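Local atomic coordinates of putative acetyl transferase (Pyrococcus furiosus, PDB entry 1VKC), a protein that probably transfers an acyl group, most likely acetyl from acetyl-CoA, to a substrate not yet identified, as a member of the GNAT acetyltransferase family. Residues I13-E18 against E60-V65; E21-L26 against S71-H76; V77-T82 against R114-W119; A92-I97 against I128-E133. All blocks are in the same frame, centred on the assembly; numbering follows the deposited sequence.

How the contacts relate
The four contacts follow one mixed sheet in the strand order 11-15, 60-68, 73-83, 90-99, 128-130. Contact 1 pairs its first two strands and contact 4 its last two, with centres about 15 Å apart. Contacts 2 and 3 set helices 20-31 and 108-122 against successive parts of strand 73-83, their centres about 17 Å apart. Probable backbone hydrogen bonds join contact 3 to its neighbours in the sheet: Lys62 O lies 2.8 Å from Ile79 N (contact 1) and Trp78 N 2.9 Å from Asp96 O (contact 4). Contacts 1 and 2 meet through Val65 and Ile23. No ligand marks an active site, but strand 90-99 and helix 108-122 frame the probable acetyl-CoA region, as in GNAT relatives.

Contact 1: residues I13-E18 against E60-V65; sequences IVDGEE and EHKFFV
Glu17 and His61 meet at about a right angle, the carboxylate plane turned 41° from the imidazole. Bent at chi2, the Glu17 chain brings OE1 into the ring plane at the histidine edge, 2.9 Å from His61 NE2; a weaker bond reaches OE2. Lys62 starts away from residues 13-18, but its bend at chi2 (71°) swings the amine back across Asp15, where NZ lies a very short 2.5 Å from Asp15 OD2, a salt bridge approached from above the carboxylate plane. A water lies between the two acidic groups, within hydrogen-bonding distance of Asp15 OD2 and Glu17 OE1, and accepts from Phe63 N. These pairs lie at one end of the antiparallel pairing of edge strand 11-15 with strand 60-68 in the GNAT sheet. Val14 and Val65 form its hydrogen-bonded pair: Val65 N reaches Val14 O at 2.9 Å, nearly along the carbonyl axis, and Val14 N returns the bond. On their shared face the two CG2 methyls touch obliquely at 3.7 Å. Beyond Asp15 the chain turns off, Gly16 N still holding Phe63 O from above the carbonyl plane. Asp15 OD1 accepts from Glu17 N at 3.0 Å, closing an Asx turn, while Gly16 CA rests on Val65 CG1.

Contact 2: residues E21-L26 against S71-H76; sequences EEIKKL and SELLGH
Ile23 places its CG2 methyl almost exactly over the centre of the His76 ring, 3.4 Å from the centroid and 7° off the normal, a clear CH-pi contact. Two first torsions create it. In His76, CG takes the crowded position between the backbone N and the carbonyl carbon (chi1 70°), and chi2 turns the ring face to the helix; in Ile23, CG2 stands anti to the backbone N, while CG1 reaches the histidine CB and CG. Leu73 and Leu26 share one shape, each with CG anti to the backbone N, and cross obliquely so that Leu73 CD2 meets Leu26 CD2 at 3.7 Å. That same Leu73 methyl approaches Glu22 O, whereas the extended Glu22 chain slides past Leu73 in the opposite direction. Helix 20-31 thus crosses the start of strand 73-83 at 79° between the short axes, 9.5 Å apart. A classic beta bulge, Leu74 and Gly75 facing Ala66, separates Leu73 from His76, yet both still turn their CB toward the helix. No hydrogen bond crosses here, so the grip is apolar; His76 NE2 is instead bonded to Glu98, which would fix the ring's rotation and may raise its basicity.

Contact 3: residues V77-T82 against R114-W119; sequences VWICIT and RKAEEW
Helix 108-122, which follows strand 90-99 and leads into strand 128-130, is the connecting helix of the GNAT beta-alpha-beta crossover, and here it lies along strand 73-83. The short axes run nearly parallel, 20° and 9.3 Å apart, so Val77, Ile79 and Ile81, all on one face of the strand, face Ala116 and then Trp119. Ala116 is the low point of the helix surface. Its short side chain lets the backbones come close, with Ile79 CA 6.9 Å from Ala116 CA, and Ile79 reaches into this dip: CG1 stands anti to the carbonyl carbon and carries CD1 to 3.6 Å from Ala116 CB. Val77 flanks the same methyl through CG2, at 4.0 Å. One helical turn later the relief rises. Trp119, CG anti to its backbone N (chi1 -175°), sends the six-membered part of the indole out toward the strand, and the far corner of that ring settles between the two isoleucines. Outside the pair, Glu60 and Lys62 of the neighbouring strand also touch Trp119. Ile79 CG2 meets Trp119 CZ3 obliquely at 3.8 Å, and from the other isoleucine Ile81 CG1 comes to 3.5 Å from that same CZ3 atom.

Contact 4: residues A92-I97 against I128-E133; sequences AYIYDI and IVLRVE
Strands 90-99 and 128-130 are the two parallel strands of a beta-alpha-beta unit whose helix, 108-122, packs on the face bearing Ala92, Ile94 and Ile128. Val129 is held at both its backbone N and its O, between Ala92 and Ile94 of the neighbouring strand: its N donates to Ala92 O at 2.9 Å in the carbonyl plane, and its O accepts from Ile94 N at 3.0 Å, nearly along the C=O axis. On the helix-covered face Ile94 and Ile128 lie side by side and point the same way, Ile94 CG1 touching Ile128 CG2 at 3.6 Å. On the other face Tyr93, CG anti to the backbone N (chi1 -170°), stretches its ring across the second strand. It crosses Val129 at about a right angle, CD2 lying 3.8 Å from Val129 CG1, and its OH ends 3.4 Å from Arg131 CB. Past Leu130 the strands splay, as GNAT folds commonly do beside the acetyl-CoA site, and here a water spans the parting backbones: it donates to Ile94 O at 2.6 Å and accepts from Arg131 N. Arg131 runs extended from CG to NE and grips Glu133 side-on: NE donates to OE2 at 2.8 Å and NH2 to OE1, both on syn lone pairs, with the guanidinium plane 78° from the Tyr93 ring.

Contact 1: residues I13-E18 against E60-V65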
# COMPACT_ATOMS: atom_id res chain seq x y z
N ILE A 13 20.83 -0.85 -14.17
CA ILE A 13 20.18 -2.14 -13.99
C ILE A 13 21.24 -3.16 -13.63
O ILE A 13 22.20 -3.35 -14.39
CB ILE A 13 19.42 -2.59 -15.26
CG1 ILE A 13 18.29 -1.62 -15.58
CG2 ILE A 13 18.86 -4.03 -15.08
CD1 ILE A 13 17.64 -1.85 -16.93
N VAL A 14 21.06 -3.80 -12.48
CA VAL A 14 22.02 -4.74 -11.92
C VAL A 14 21.25 -5.93 -11.38
O VAL A 14 20.02 -5.86 -11.22
CB VAL A 14 22.82 -4.07 -10.75
CG1 VAL A 14 23.59 -2.84 -11.24
CG2 VAL A 14 21.91 -3.66 -9.61
N ASP A 15 21.97 -7.00 -11.04
CA ASP A 15 21.35 -8.13 -10.36
C ASP A 15 20.74 -7.68 -9.04
O ASP A 15 21.30 -6.82 -8.34
CB ASP A 15 22.35 -9.25 -10.14
CG ASP A 15 21.74 -10.43 -9.46
OD1 ASP A 15 21.84 -10.50 -8.23
OD2 ASP A 15 21.12 -11.33 -10.06
N GLY A 16 19.59 -8.25 -8.70
CA GLY A 16 18.80 -7.78 -7.59
C GLY A 16 18.71 -8.72 -6.43
O GLY A 16 17.86 -8.54 -5.56
N GLU A 17 19.60 -9.72 -6.36
CA GLU A 17 19.58 -10.68 -5.26
C GLU A 17 19.63 -9.98 -3.92
O GLU A 17 18.90 -10.34 -3.01
CB GLU A 17 20.74 -11.69 -5.34
CG GLU A 17 20.47 -12.94 -6.15
CD GLU A 17 19.28 -13.76 -5.63
OE1 GLU A 17 18.14 -13.49 -6.07
OE2 GLU A 17 19.47 -14.69 -4.81
N GLU A 18 20.48 -8.96 -3.81
CA GLU A 18 20.65 -8.20 -2.55
C GLU A 18 19.42 -7.36 -2.15
O GLU A 18 19.33 -6.90 -1.01
CB GLU A 18 21.85 -7.26 -2.66
N GLU A 60 14.57 -21.93 -10.59
CA GLU A 60 15.74 -21.08 -10.73
C GLU A 60 15.26 -19.64 -10.96
O GLU A 60 14.73 -19.31 -12.02
CB GLU A 60 16.58 -21.54 -11.93
CG GLU A 60 17.86 -20.74 -12.17
CD GLU A 60 18.38 -20.86 -13.60
OE1 GLU A 60 19.09 -19.94 -14.05
OE2 GLU A 60 18.07 -21.86 -14.28
N HIS A 61 15.48 -18.77 -9.96
CA HIS A 61 14.97 -17.39 -9.98
C HIS A 61 16.07 -16.37 -10.30
O HIS A 61 17.24 -16.57 -9.95
CB HIS A 61 14.30 -17.05 -8.65
CG HIS A 61 15.26 -16.81 -7.52
ND1 HIS A 61 15.49 -17.73 -6.52
CD2 HIS A 61 16.04 -15.74 -7.22
CE1 HIS A 61 16.37 -17.25 -5.67
NE2 HIS A 61 16.73 -16.05 -6.07
N LYS A 62 15.69 -15.29 -10.96
CA LYS A 62 16.59 -14.18 -11.25
C LYS A 62 15.85 -12.88 -11.07
O LYS A 62 14.73 -12.73 -11.54
CB LYS A 62 17.11 -14.27 -12.69
CG LYS A 62 18.00 -13.14 -13.13
CD LYS A 62 19.36 -13.20 -12.47
CE LYS A 62 20.26 -12.10 -12.99
NZ LYS A 62 21.62 -12.17 -12.35
N PHE A 63 16.47 -11.94 -10.38
CA PHE A 63 15.94 -10.61 -10.23
C PHE A 63 16.88 -9.63 -10.86
O PHE A 63 18.10 -9.74 -10.70
CB PHE A 63 15.83 -10.26 -8.76
CG PHE A 63 14.78 -11.03 -8.02
CD1 PHE A 63 13.49 -10.54 -7.92
CD2 PHE A 63 15.11 -12.18 -7.33
CE1 PHE A 63 12.53 -11.23 -7.21
CE2 PHE A 63 14.16 -12.87 -6.61
CZ PHE A 63 12.86 -12.39 -6.55
N PHE A 64 16.33 -8.66 -11.60
CA PHE A 64 17.07 -7.44 -11.95
C PHE A 64 16.40 -6.25 -11.29
O PHE A 64 15.17 -6.20 -11.20
CB PHE A 64 17.10 -7.21 -13.45
CG PHE A 64 17.94 -8.19 -14.20
CD1 PHE A 64 19.33 -8.07 -14.23
CD2 PHE A 64 17.35 -9.25 -14.88
CE1 PHE A 64 20.13 -8.98 -14.95
CE2 PHE A 64 18.14 -10.17 -15.59
CZ PHE A 64 19.53 -10.02 -15.62
N VAL A 65 17.19 -5.28 -10.84
CA VAL A 65 16.65 -4.05 -10.30
C VAL A 65 17.17 -2.84 -11.03
O VAL A 65 18.29 -2.84 -11.55
CB VAL A 65 16.92 -3.92 -8.77
CG1 VAL A 65 16.19 -5.02 -8.00
CG2 VAL A 65 18.42 -3.96 -8.46
O HOH W 1 18.98 -12.48 -9.02

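Contact 2: residues E21-L26 against S71-H76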
# COMPACT_ATOMS: atom_id res chain seq x y z
N GLU A 21 14.33 -8.36 -0.21
CA GLU A 21 13.44 -7.89 0.85
C GLU A 21 12.70 -6.61 0.41
O GLU A 21 11.49 -6.48 0.60
CB GLU A 21 14.21 -7.65 2.15
N GLU A 22 13.43 -5.67 -0.21
CA GLU A 22 12.82 -4.40 -0.68
C GLU A 22 11.85 -4.63 -1.82
O GLU A 22 10.80 -3.99 -1.89
CB GLU A 22 13.90 -3.40 -1.08
CG GLU A 22 14.61 -2.80 0.11
CD GLU A 22 15.80 -1.95 -0.30
OE1 GLU A 22 15.74 -1.31 -1.38
OE2 GLU A 22 16.78 -1.91 0.48
N ILE A 23 12.19 -5.56 -2.72
CA ILE A 23 11.30 -5.98 -3.81
C ILE A 23 10.01 -6.55 -3.23
O ILE A 23 8.91 -6.17 -3.63
CB ILE A 23 12.00 -7.04 -4.69
CG1 ILE A 23 13.20 -6.41 -5.42
CG2 ILE A 23 11.01 -7.65 -5.69
CD1 ILE A 23 14.14 -7.43 -6.06
N LYS A 24 10.15 -7.47 -2.29
CA LYS A 24 9.00 -8.11 -1.64
C LYS A 24 8.04 -7.04 -1.06
O LYS A 24 6.84 -7.11 -1.26
CB LYS A 24 9.48 -9.07 -0.55
CG LYS A 24 8.39 -9.92 0.09
CD LYS A 24 8.94 -10.73 1.26
N LYS A 25 8.59 -6.04 -0.37
CA LYS A 25 7.76 -5.01 0.27
C LYS A 25 7.09 -4.08 -0.72
O LYS A 25 5.94 -3.68 -0.54
CB LYS A 25 8.57 -4.22 1.30
CG LYS A 25 8.79 -4.99 2.59
CD LYS A 25 10.00 -4.43 3.38
CE LYS A 25 9.98 -4.91 4.81
N LEU A 26 7.79 -3.74 -1.80
CA LEU A 26 7.19 -2.93 -2.84
C LEU A 26 6.06 -3.68 -3.57
O LEU A 26 4.98 -3.13 -3.83
CB LEU A 26 8.28 -2.47 -3.81
CG LEU A 26 7.89 -1.64 -5.03
CD1 LEU A 26 7.14 -0.39 -4.65
CD2 LEU A 26 9.16 -1.31 -5.81
N SER A 71 21.24 4.73 -5.17
CA SER A 71 20.99 3.29 -5.06
C SER A 71 19.60 2.97 -4.48
O SER A 71 19.43 1.99 -3.76
CB SER A 71 22.10 2.61 -4.27
OG SER A 71 23.37 2.96 -4.80
N GLU A 72 18.63 3.82 -4.80
CA GLU A 72 17.25 3.58 -4.41
C GLU A 72 16.57 2.72 -5.48
O GLU A 72 16.82 2.90 -6.66
CB GLU A 72 16.49 4.89 -4.23
N LEU A 73 15.71 1.82 -5.04
CA LEU A 73 14.98 0.92 -5.93
C LEU A 73 13.94 1.69 -6.74
O LEU A 73 12.95 2.19 -6.18
CB LEU A 73 14.30 -0.19 -5.11
CG LEU A 73 13.50 -1.23 -5.88
CD1 LEU A 73 14.41 -2.07 -6.77
CD2 LEU A 73 12.69 -2.13 -4.92
N LEU A 74 14.14 1.71 -8.06
CA LEU A 74 13.17 2.28 -9.01
C LEU A 74 12.21 1.25 -9.59
O LEU A 74 11.12 1.59 -10.01
CB LEU A 74 13.90 2.97 -10.17
CG LEU A 74 14.88 4.08 -9.78
CD1 LEU A 74 15.49 4.64 -11.05
CD2 LEU A 74 14.19 5.15 -8.97
N GLY A 75 12.63 -0.02 -9.62
CA GLY A 75 11.79 -1.06 -10.18
C GLY A 75 12.52 -2.36 -10.28
O GLY A 75 13.73 -2.41 -10.06
N HIS A 76 11.81 -3.43 -10.63
CA HIS A 76 12.45 -4.74 -10.73
C HIS A 76 11.72 -5.62 -11.72
O HIS A 76 10.56 -5.34 -12.09
CB HIS A 76 12.47 -5.41 -9.35
CG HIS A 76 11.12 -5.84 -8.88
ND1 HIS A 76 10.60 -7.09 -9.13
CD2 HIS A 76 10.15 -5.16 -8.22
CE1 HIS A 76 9.38 -7.17 -8.64
NE2 HIS A 76 9.08 -6.01 -8.10

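Contact 3: residues V77-T82 against R114-W119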
# COMPACT_ATOMS: atom_id res chain seq x y z
N VAL A 77 12.40 -6.68 -12.13
CA VAL A 77 11.77 -7.78 -12.83
C VAL A 77 12.16 -9.09 -12.13
O VAL A 77 13.30 -9.24 -11.67
CB VAL A 77 12.10 -7.79 -14.33
CG1 VAL A 77 13.59 -7.75 -14.61
CG2 VAL A 77 11.45 -8.98 -15.00
N TRP A 78 11.18 -9.99 -11.99
CA TRP A 78 11.39 -11.30 -11.36
C TRP A 78 11.19 -12.36 -12.43
O TRP A 78 10.12 -12.48 -12.98
CB TRP A 78 10.40 -11.45 -10.17
CG TRP A 78 10.45 -12.76 -9.40
CD1 TRP A 78 11.33 -13.79 -9.56
CD2 TRP A 78 9.58 -13.14 -8.32
NE1 TRP A 78 11.03 -14.80 -8.67
CE2 TRP A 78 9.97 -14.43 -7.89
CE3 TRP A 78 8.50 -12.52 -7.68
CZ2 TRP A 78 9.33 -15.11 -6.85
CZ3 TRP A 78 7.85 -13.20 -6.63
CH2 TRP A 78 8.26 -14.48 -6.23
N ILE A 79 12.26 -13.12 -12.71
CA ILE A 79 12.27 -14.16 -13.73
C ILE A 79 12.42 -15.54 -13.09
O ILE A 79 13.24 -15.71 -12.16
CB ILE A 79 13.46 -13.98 -14.68
CG1 ILE A 79 13.60 -12.54 -15.14
CG2 ILE A 79 13.33 -14.93 -15.90
CD1 ILE A 79 14.98 -12.21 -15.57
N CYS A 80 11.67 -16.50 -13.61
CA CYS A 80 11.77 -17.91 -13.25
C CYS A 80 11.99 -18.77 -14.49
O CYS A 80 11.15 -18.77 -15.40
CB CYS A 80 10.47 -18.38 -12.58
SG CYS A 80 10.50 -20.06 -11.93
N ILE A 81 13.10 -19.53 -14.51
CA ILE A 81 13.36 -20.50 -15.58
C ILE A 81 12.63 -21.78 -15.26
O ILE A 81 12.82 -22.36 -14.20
CB ILE A 81 14.88 -20.79 -15.73
CG1 ILE A 81 15.66 -19.52 -16.10
CG2 ILE A 81 15.13 -21.93 -16.74
CD1 ILE A 81 15.30 -18.92 -17.44
N THR A 82 11.76 -22.22 -16.17
CA THR A 82 10.96 -23.42 -15.94
C THR A 82 10.63 -24.09 -17.26
O THR A 82 11.24 -23.74 -18.30
CB THR A 82 9.68 -23.07 -15.10
OG1 THR A 82 8.93 -24.25 -14.83
CG2 THR A 82 8.72 -22.19 -15.89
N ARG A 114 13.82 -5.89 -21.39
CA ARG A 114 14.91 -6.23 -22.34
C ARG A 114 15.99 -7.02 -21.63
O ARG A 114 16.50 -8.01 -22.16
CB ARG A 114 15.53 -4.98 -22.98
CG ARG A 114 14.71 -4.38 -24.05
CD ARG A 114 15.52 -3.43 -24.96
NE ARG A 114 16.00 -2.29 -24.20
CZ ARG A 114 15.31 -1.17 -24.00
NH1 ARG A 114 15.82 -0.21 -23.30
NH2 ARG A 114 14.10 -1.02 -24.50
N LYS A 115 16.35 -6.60 -20.42
CA LYS A 115 17.39 -7.31 -19.65
C LYS A 115 16.97 -8.75 -19.33
O LYS A 115 17.75 -9.69 -19.45
CB LYS A 115 17.73 -6.56 -18.37
CG LYS A 115 19.10 -6.90 -17.81
N ALA A 116 15.70 -8.91 -18.92
CA ALA A 116 15.12 -10.20 -18.65
C ALA A 116 15.14 -11.11 -19.88
O ALA A 116 15.52 -12.26 -19.80
CB ALA A 116 13.67 -10.03 -18.11
N GLU A 117 14.71 -10.58 -21.02
CA GLU A 117 14.74 -11.31 -22.28
C GLU A 117 16.17 -11.74 -22.66
O GLU A 117 16.41 -12.88 -23.08
CB GLU A 117 14.12 -10.46 -23.38
CG GLU A 117 12.60 -10.31 -23.19
CD GLU A 117 11.93 -9.53 -24.30
OE1 GLU A 117 10.81 -9.02 -24.09
OE2 GLU A 117 12.52 -9.44 -25.41
N GLU A 118 17.11 -10.83 -22.46
CA GLU A 118 18.52 -11.12 -22.72
C GLU A 118 19.04 -12.25 -21.82
O GLU A 118 19.68 -13.18 -22.32
CB GLU A 118 19.35 -9.84 -22.58
CG GLU A 118 19.11 -8.87 -23.73
CD GLU A 118 19.56 -7.43 -23.46
OE1 GLU A 118 19.99 -7.12 -22.33
OE2 GLU A 118 19.47 -6.60 -24.41
N TRP A 119 18.72 -12.19 -20.52
CA TRP A 119 19.14 -13.21 -19.58
C TRP A 119 18.48 -14.55 -19.87
O TRP A 119 19.15 -15.58 -19.83
CB TRP A 119 18.86 -12.77 -18.15
CG TRP A 119 19.38 -13.72 -17.10
CD1 TRP A 119 20.65 -13.76 -16.58
CD2 TRP A 119 18.65 -14.74 -16.44
NE1 TRP A 119 20.74 -14.76 -15.64
CE2 TRP A 119 19.53 -15.38 -15.53
CE3 TRP A 119 17.32 -15.19 -16.52
CZ2 TRP A 119 19.12 -16.43 -14.71
CZ3 TRP A 119 16.92 -16.24 -15.71
CH2 TRP A 119 17.82 -16.85 -14.81

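Contact 4: residues A92-I97 against I128-E133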
# COMPACT_ATOMS: atom_id res chain seq x y z
N ALA A 92 11.33 -18.75 -19.76
CA ALA A 92 11.49 -17.84 -18.65
C ALA A 92 10.11 -17.31 -18.36
O ALA A 92 9.50 -16.71 -19.23
CB ALA A 92 12.39 -16.74 -19.00
N TYR A 93 9.62 -17.53 -17.15
CA TYR A 93 8.35 -16.98 -16.72
C TYR A 93 8.63 -15.70 -15.89
O TYR A 93 9.45 -15.71 -14.97
CB TYR A 93 7.58 -17.99 -15.90
CG TYR A 93 6.15 -17.56 -15.62
CD1 TYR A 93 5.81 -16.95 -14.42
CD2 TYR A 93 5.15 -17.74 -16.57
CE1 TYR A 93 4.50 -16.56 -14.16
CE2 TYR A 93 3.84 -17.34 -16.33
CZ TYR A 93 3.53 -16.75 -15.13
OH TYR A 93 2.22 -16.36 -14.89
N ILE A 94 7.97 -14.62 -16.25
CA ILE A 94 8.11 -13.35 -15.54
C ILE A 94 6.97 -13.25 -14.55
O ILE A 94 5.79 -13.07 -14.93
CB ILE A 94 8.05 -12.15 -16.51
CG1 ILE A 94 9.04 -12.29 -17.67
CG2 ILE A 94 8.23 -10.82 -15.74
CD1 ILE A 94 10.44 -12.28 -17.31
N TYR A 95 7.31 -13.38 -13.28
CA TYR A 95 6.33 -13.27 -12.21
C TYR A 95 5.87 -11.85 -12.08
O TYR A 95 4.70 -11.58 -11.85
CB TYR A 95 6.92 -13.73 -10.89
CG TYR A 95 6.86 -15.22 -10.70
CD1 TYR A 95 8.01 -15.96 -10.46
CD2 TYR A 95 5.65 -15.90 -10.77
CE1 TYR A 95 7.95 -17.35 -10.29
CE2 TYR A 95 5.58 -17.27 -10.60
CZ TYR A 95 6.73 -17.98 -10.36
OH TYR A 95 6.64 -19.34 -10.19
N ASP A 96 6.81 -10.93 -12.24
CA ASP A 96 6.56 -9.56 -11.93
C ASP A 96 7.49 -8.61 -12.68
O ASP A 96 8.64 -8.91 -12.89
CB ASP A 96 6.80 -9.39 -10.42
CG ASP A 96 6.18 -8.18 -9.89
OD1 ASP A 96 5.37 -7.54 -10.61
OD2 ASP A 96 6.42 -7.79 -8.74
N ILE A 97 6.94 -7.47 -13.07
CA ILE A 97 7.73 -6.32 -13.47
C ILE A 97 7.00 -5.08 -12.93
O ILE A 97 5.81 -4.88 -13.19
CB ILE A 97 7.94 -6.30 -14.99
CG1 ILE A 97 8.76 -5.08 -15.41
CG2 ILE A 97 6.63 -6.34 -15.74
CD1 ILE A 97 9.60 -5.36 -16.64
N ILE A 128 9.73 -16.26 -23.53
CA ILE A 128 9.33 -15.54 -22.32
C ILE A 128 7.83 -15.66 -22.22
O ILE A 128 7.11 -15.46 -23.21
CB ILE A 128 9.67 -14.04 -22.39
CG1 ILE A 128 11.12 -13.82 -22.72
CG2 ILE A 128 9.34 -13.35 -21.06
CD1 ILE A 128 11.31 -13.43 -24.07
N VAL A 129 7.35 -15.99 -21.02
CA VAL A 129 5.93 -16.17 -20.76
C VAL A 129 5.55 -15.33 -19.57
O VAL A 129 6.30 -15.23 -18.62
CB VAL A 129 5.62 -17.67 -20.48
CG1 VAL A 129 4.13 -17.89 -20.23
CG2 VAL A 129 6.13 -18.52 -21.65
N LEU A 130 4.38 -14.69 -19.62
CA LEU A 130 3.87 -13.99 -18.44
C LEU A 130 2.35 -13.89 -18.48
O LEU A 130 1.72 -14.14 -19.50
CB LEU A 130 4.55 -12.61 -18.30
CG LEU A 130 4.43 -11.74 -19.58
CD1 LEU A 130 3.17 -10.89 -19.51
CD2 LEU A 130 5.62 -10.87 -19.84
N ARG A 131 1.78 -13.55 -17.33
CA ARG A 131 0.35 -13.39 -17.19
C ARG A 131 0.05 -11.91 -17.15
O ARG A 131 0.72 -11.17 -16.40
CB ARG A 131 -0.13 -14.08 -15.90
CG ARG A 131 -1.50 -13.66 -15.42
CD ARG A 131 -1.96 -14.40 -14.17
NE ARG A 131 -3.24 -13.85 -13.73
CZ ARG A 131 -4.05 -14.44 -12.88
NH1 ARG A 131 -3.76 -15.63 -12.35
NH2 ARG A 131 -5.19 -13.82 -12.55
N VAL A 132 -0.94 -11.49 -17.93
CA VAL A 132 -1.45 -10.12 -17.90
C VAL A 132 -2.96 -10.13 -17.72
O VAL A 132 -3.67 -10.91 -18.36
CB VAL A 132 -1.05 -9.31 -19.19
CG1 VAL A 132 -1.64 -9.92 -20.46
CG2 VAL A 132 -1.47 -7.83 -19.04
N GLU A 133 -3.46 -9.26 -16.86
CA GLU A 133 -4.89 -9.20 -16.61
C GLU A 133 -5.61 -8.67 -17.84
O GLU A 133 -5.13 -7.80 -18.53
CB GLU A 133 -5.22 -8.39 -15.35
CG GLU A 133 -4.51 -8.88 -14.09
CD GLU A 133 -4.55 -10.41 -13.94
OE1 GLU A 133 -5.62 -10.95 -13.68
OE2 GLU A 133 -3.48 -11.06 -14.05
O HOH W 2 3.24 -12.96 -14.81